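Local coordinates for protein SSD1 (Saccharomyces cerevisiae S288C, PDB 7AM1) that binds mRNA untranslated regions and represses translation as a non-enzymatic member of the RNase II (RNR) ribonuclease family, at residues R215-L227 / A275-I287. Sequence-based numbering, arbitrary orientation.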
loop_
_atom_site.group_PDB
_atom_site.type_symbol
_atom_site.label_atom_id
_atom_site.label_comp_id
_atom_site.label_asym_id
_atom_site.label_seq_id
_atom_site.Cartn_x
_atom_site.Cartn_y
_atom_site.Cartn_z
ATOM N N ARG A 215 -2.402 21.513 -6.213
ATOM C CA ARG A 215 -2.395 20.879 -4.903
ATOM C C ARG A 215 -3.831 20.534 -4.545
ATOM O O ARG A 215 -4.716 21.385 -4.671
ATOM C CB ARG A 215 -1.790 21.806 -3.844
ATOM C CG ARG A 215 -1.923 21.310 -2.417
ATOM C CD ARG A 215 -1.267 22.293 -1.433
ATOM N NE ARG A 215 0.147 22.523 -1.725
ATOM C CZ ARG A 215 0.851 23.557 -1.268
ATOM N NH1 ARG A 215 0.274 24.471 -0.498
ATOM N NH2 ARG A 215 2.133 23.681 -1.589
ATOM N N ILE A 216 -4.072 19.295 -4.132
ATOM C CA ILE A 216 -5.404 18.933 -3.654
ATOM C C ILE A 216 -5.675 19.822 -2.443
ATOM O O ILE A 216 -4.900 19.784 -1.475
ATOM C CB ILE A 216 -5.499 17.444 -3.298
ATOM C CG1 ILE A 216 -5.103 16.571 -4.494
ATOM C CG2 ILE A 216 -6.905 17.113 -2.832
ATOM C CD1 ILE A 216 -6.069 16.612 -5.657
ATOM N N PRO A 217 -6.739 20.619 -2.429
ATOM C CA PRO A 217 -6.949 21.536 -1.303
ATOM C C PRO A 217 -7.562 20.825 -0.104
ATOM O O PRO A 217 -8.092 19.717 -0.199
ATOM C CB PRO A 217 -7.904 22.587 -1.879
ATOM C CG PRO A 217 -8.701 21.836 -2.891
ATOM C CD PRO A 217 -7.780 20.774 -3.465
ATOM N N GLY A 218 -7.469 21.487 1.046
ATOM C CA GLY A 218 -8.092 20.972 2.249
ATOM C C GLY A 218 -7.489 19.696 2.799
ATOM O O GLY A 218 -8.188 18.927 3.464
ATOM N N GLN A 219 -6.202 19.458 2.567
ATOM C CA GLN A 219 -5.560 18.274 3.123
ATOM C C GLN A 219 -5.460 18.405 4.639
ATOM O O GLN A 219 -5.287 19.500 5.180
ATOM C CB GLN A 219 -4.170 18.082 2.517
ATOM C CG GLN A 219 -4.172 17.738 1.035
ATOM C CD GLN A 219 -2.774 17.544 0.475
ATOM O OE1 GLN A 219 -1.959 16.811 1.035
ATOM N NE2 GLN A 219 -2.493 18.200 -0.644
ATOM N N LEU A 220 -5.599 17.274 5.329
ATOM C CA LEU A 220 -5.566 17.230 6.782
ATOM C C LEU A 220 -4.369 16.412 7.244
ATOM O O LEU A 220 -3.900 15.511 6.538
ATOM C CB LEU A 220 -6.849 16.616 7.357
ATOM C CG LEU A 220 -8.159 17.272 6.925
ATOM C CD1 LEU A 220 -9.355 16.442 7.373
ATOM C CD2 LEU A 220 -8.243 18.688 7.473
ATOM N N PHE A 221 -3.880 16.738 8.440
ATOM C CA PHE A 221 -2.716 16.087 9.023
ATOM C C PHE A 221 -2.975 15.821 10.496
ATOM O O PHE A 221 -3.320 16.741 11.241
ATOM C CB PHE A 221 -1.460 16.954 8.882
ATOM C CG PHE A 221 -1.195 17.405 7.481
ATOM C CD1 PHE A 221 -0.683 16.530 6.545
ATOM C CD2 PHE A 221 -1.457 18.711 7.104
ATOM C CE1 PHE A 221 -0.436 16.949 5.251
ATOM C CE2 PHE A 221 -1.215 19.132 5.812
ATOM C CZ PHE A 221 -0.706 18.246 4.884
ATOM N N SER A 222 -2.803 14.574 10.910
ATOM C CA SER A 222 -2.878 14.220 12.318
ATOM C C SER A 222 -1.494 14.340 12.943
ATOM O O SER A 222 -0.473 14.172 12.269
ATOM C CB SER A 222 -3.407 12.801 12.488
ATOM O OG SER A 222 -2.511 11.875 11.903
ATOM N N GLY A 223 -1.465 14.646 14.235
ATOM C CA GLY A 223 -0.201 14.817 14.919
ATOM C C GLY A 223 -0.394 15.388 16.309
ATOM O O GLY A 223 -1.508 15.442 16.838
ATOM N N THR A 224 0.719 15.826 16.884
ATOM C CA THR A 224 0.751 16.307 18.253
ATOM C C THR A 224 1.140 17.778 18.266
ATOM O O THR A 224 1.721 18.296 17.310
ATOM C CB THR A 224 1.742 15.500 19.090
ATOM O OG1 THR A 224 3.023 15.533 18.454
ATOM C CG2 THR A 224 1.279 14.058 19.201
ATOM N N LEU A 225 0.824 18.442 19.375
ATOM C CA LEU A 225 0.980 19.885 19.497
ATOM C C LEU A 225 1.818 20.195 20.726
ATOM O O LEU A 225 1.589 19.623 21.797
ATOM C CB LEU A 225 -0.388 20.569 19.585
ATOM C CG LEU A 225 -0.423 22.078 19.351
ATOM C CD1 LEU A 225 -0.027 22.416 17.922
ATOM C CD2 LEU A 225 -1.807 22.629 19.663
ATOM N N GLY A 226 2.807 21.077 20.565
ATOM C CA GLY A 226 3.666 21.439 21.673
ATOM C C GLY A 226 4.156 22.866 21.557
ATOM O O GLY A 226 3.962 23.536 20.539
ATOM N N LEU A 227 4.810 23.321 22.622
ATOM C CA LEU A 227 5.386 24.661 22.655
ATOM C C LEU A 227 6.906 24.613 22.507
ATOM O O LEU A 227 7.567 23.722 23.044
ATOM C CB LEU A 227 5.004 25.372 23.956
ATOM C CG LEU A 227 3.712 26.196 23.931
ATOM C CD1 LEU A 227 3.473 26.851 25.288
ATOM C CD2 LEU A 227 3.731 27.250 22.830
ATOM N N ALA A 275 1.022 23.312 28.341
ATOM C CA ALA A 275 1.219 22.620 27.073
ATOM C C ALA A 275 1.609 21.163 27.289
ATOM O O ALA A 275 1.279 20.303 26.464
ATOM C CB ALA A 275 2.287 23.336 26.245
ATOM N N ASP A 276 2.302 20.864 28.390
ATOM C CA ASP A 276 2.725 19.496 28.659
ATOM C C ASP A 276 1.541 18.575 28.921
ATOM O O ASP A 276 1.660 17.361 28.725
ATOM C CB ASP A 276 3.687 19.462 29.849
ATOM N N LYS A 277 0.407 19.118 29.373
ATOM C CA LYS A 277 -0.773 18.294 29.598
ATOM C C LYS A 277 -1.357 17.754 28.299
ATOM O O LYS A 277 -2.048 16.729 28.324
ATOM C CB LYS A 277 -1.836 19.097 30.350
ATOM N N TYR A 278 -1.096 18.412 27.170
ATOM C CA TYR A 278 -1.633 18.006 25.878
ATOM C C TYR A 278 -0.657 17.159 25.071
ATOM O O TYR A 278 -0.965 16.795 23.934
ATOM C CB TYR A 278 -2.024 19.243 25.060
ATOM C CG TYR A 278 -3.187 20.016 25.636
ATOM C CD1 TYR A 278 -2.986 20.958 26.633
ATOM C CD2 TYR A 278 -4.483 19.807 25.182
ATOM C CE1 TYR A 278 -4.041 21.672 27.166
ATOM C CE2 TYR A 278 -5.546 20.516 25.710
ATOM C CZ TYR A 278 -5.318 21.447 26.702
ATOM O OH TYR A 278 -6.368 22.159 27.234
ATOM N N SER A 279 0.508 16.838 25.636
ATOM C CA SER A 279 1.546 16.142 24.886
ATOM C C SER A 279 1.083 14.788 24.361
ATOM O O SER A 279 1.652 14.293 23.381
ATOM C CB SER A 279 2.787 15.961 25.765
ATOM O OG SER A 279 2.512 15.125 26.875
ATOM N N GLU A 280 0.078 14.173 24.988
ATOM C CA GLU A 280 -0.399 12.858 24.578
ATOM C C GLU A 280 -1.745 12.939 23.864
ATOM O O GLU A 280 -2.470 11.941 23.789
ATOM C CB GLU A 280 -0.497 11.933 25.793
ATOM C CG GLU A 280 0.848 11.669 26.476
ATOM C CD GLU A 280 1.579 10.447 25.950
ATOM O OE1 GLU A 280 1.051 9.322 26.070
ATOM O OE2 GLU A 280 2.698 10.618 25.423
ATOM N N LYS A 281 -2.097 14.114 23.346
ATOM C CA LYS A 281 -3.342 14.311 22.622
ATOM C C LYS A 281 -3.063 14.384 21.125
ATOM O O LYS A 281 -2.025 14.903 20.699
ATOM C CB LYS A 281 -4.049 15.590 23.075
ATOM C CG LYS A 281 -4.541 15.559 24.519
ATOM C CD LYS A 281 -5.682 14.574 24.724
ATOM C CE LYS A 281 -6.201 14.626 26.157
ATOM N NZ LYS A 281 -7.561 14.037 26.289
ATOM N N LEU A 282 -3.985 13.856 20.331
ATOM C CA LEU A 282 -3.885 13.916 18.881
ATOM C C LEU A 282 -4.773 15.040 18.367
ATOM O O LEU A 282 -5.941 15.145 18.758
ATOM C CB LEU A 282 -4.289 12.586 18.247
ATOM C CG LEU A 282 -3.186 11.529 18.162
ATOM C CD1 LEU A 282 -3.721 10.259 17.517
ATOM C CD2 LEU A 282 -1.975 12.041 17.390
ATOM N N PHE A 283 -4.209 15.888 17.514
ATOM C CA PHE A 283 -4.957 16.939 16.847
ATOM C C PHE A 283 -4.897 16.726 15.340
ATOM O O PHE A 283 -4.036 16.010 14.823
ATOM C CB PHE A 283 -4.401 18.322 17.197
ATOM C CG PHE A 283 -4.495 18.662 18.660
ATOM C CD1 PHE A 283 -3.482 18.295 19.526
ATOM C CD2 PHE A 283 -5.587 19.344 19.167
ATOM C CE1 PHE A 283 -3.551 18.604 20.874
ATOM C CE2 PHE A 283 -5.660 19.658 20.517
ATOM C CZ PHE A 283 -4.642 19.283 21.367
ATOM N N VAL A 284 -5.827 17.358 14.636
ATOM C CA VAL A 284 -5.796 17.437 13.181
ATOM C C VAL A 284 -5.532 18.888 12.805
ATOM O O VAL A 284 -6.152 19.801 13.364
ATOM C CB VAL A 284 -7.104 16.926 12.555
ATOM C CG1 VAL A 284 -7.038 17.027 11.041
ATOM C CG2 VAL A 284 -7.364 15.482 12.972
ATOM N N ALA A 285 -4.602 19.101 11.875
ATOM C CA ALA A 285 -4.222 20.436 11.437
ATOM C C ALA A 285 -4.260 20.516 9.916
ATOM O O ALA A 285 -4.277 19.500 9.215
ATOM C CB ALA A 285 -2.826 20.812 11.952
ATOM N N SER A 286 -4.273 21.749 9.412
ATOM C CA SER A 286 -4.163 22.018 7.986
ATOM C C SER A 286 -3.136 23.118 7.766
ATOM O O SER A 286 -2.902 23.951 8.644
ATOM C CB SER A 286 -5.512 22.445 7.374
ATOM O OG SER A 286 -6.433 21.367 7.365
ATOM N N ILE A 287 -2.512 23.105 6.593
ATOM C CA ILE A 287 -1.530 24.121 6.234
ATOM C C ILE A 287 -2.246 25.237 5.487
ATOM O O ILE A 287 -2.914 24.996 4.475
ATOM C CB ILE A 287 -0.397 23.514 5.388
ATOM C CG1 ILE A 287 0.464 22.586 6.252
ATOM C CG2 ILE A 287 0.446 24.612 4.761
ATOM C CD1 ILE A 287 1.503 21.809 5.481
HETATM O O HOH W 1 -3.518 21.308 4.483
HETATM O O HOH W 2 -0.444 17.097 21.258
#
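Phe221 and Gly223 each pair twice through their backbones with the strand of 281-287, an antiparallel arrangement in which the hydrogen-bonded pairs Phe221-Ala285 and Gly223-Phe283 flank the non-hydrogen-bonded pair Ser222-Val284. The straightest of these bonds, nearly linear, runs from Phe283 N to Gly223 O (2.8 Å). The N-to-C directions of the two short strand segments differ by 124°, well short of antiparallel, consistent with the coiled strands of an OB fold. Beyond the paired centre, waters also join the segments: at one end a molecule bridges Gln219 O and Ile287 N, and at the other a second accepts from Leu225 N (2.6 Å) beside the carbonyls of Tyr278 and Lys281.

The side chains divide between two faces. On one, Ile287 lays CD1 obliquely against CE2 of the Phe221 ring (3.8 Å), and Leu225 CB meets CD1 of the Phe283 ring. On the other, CB of Leu220 touches CG1 of Val284, a branch carried there because it stands anti to its own nitrogen (chi1 180°). Ser286 OG donates to Gln219 O at 3.1 Å, tilted 29° from the carbonyl plane. Replacing Ser286 with an alanine would probably leave the Gln219 carbonyl with its bridging water but without the hydroxyl that ties the loop before the strand to its neighbour.

Strand 221-226 is the middle strand of a five-stranded antiparallel sheet, between 247-252 and 281-289, with 260-263 and 298-307 at its edges, consistent with the OB fold of cold-shock domain 2. Phe250 of strand 247-252 packs against Phe221, Leu225 and Ala285, while Leu305 of strand 298-307 meets Val284.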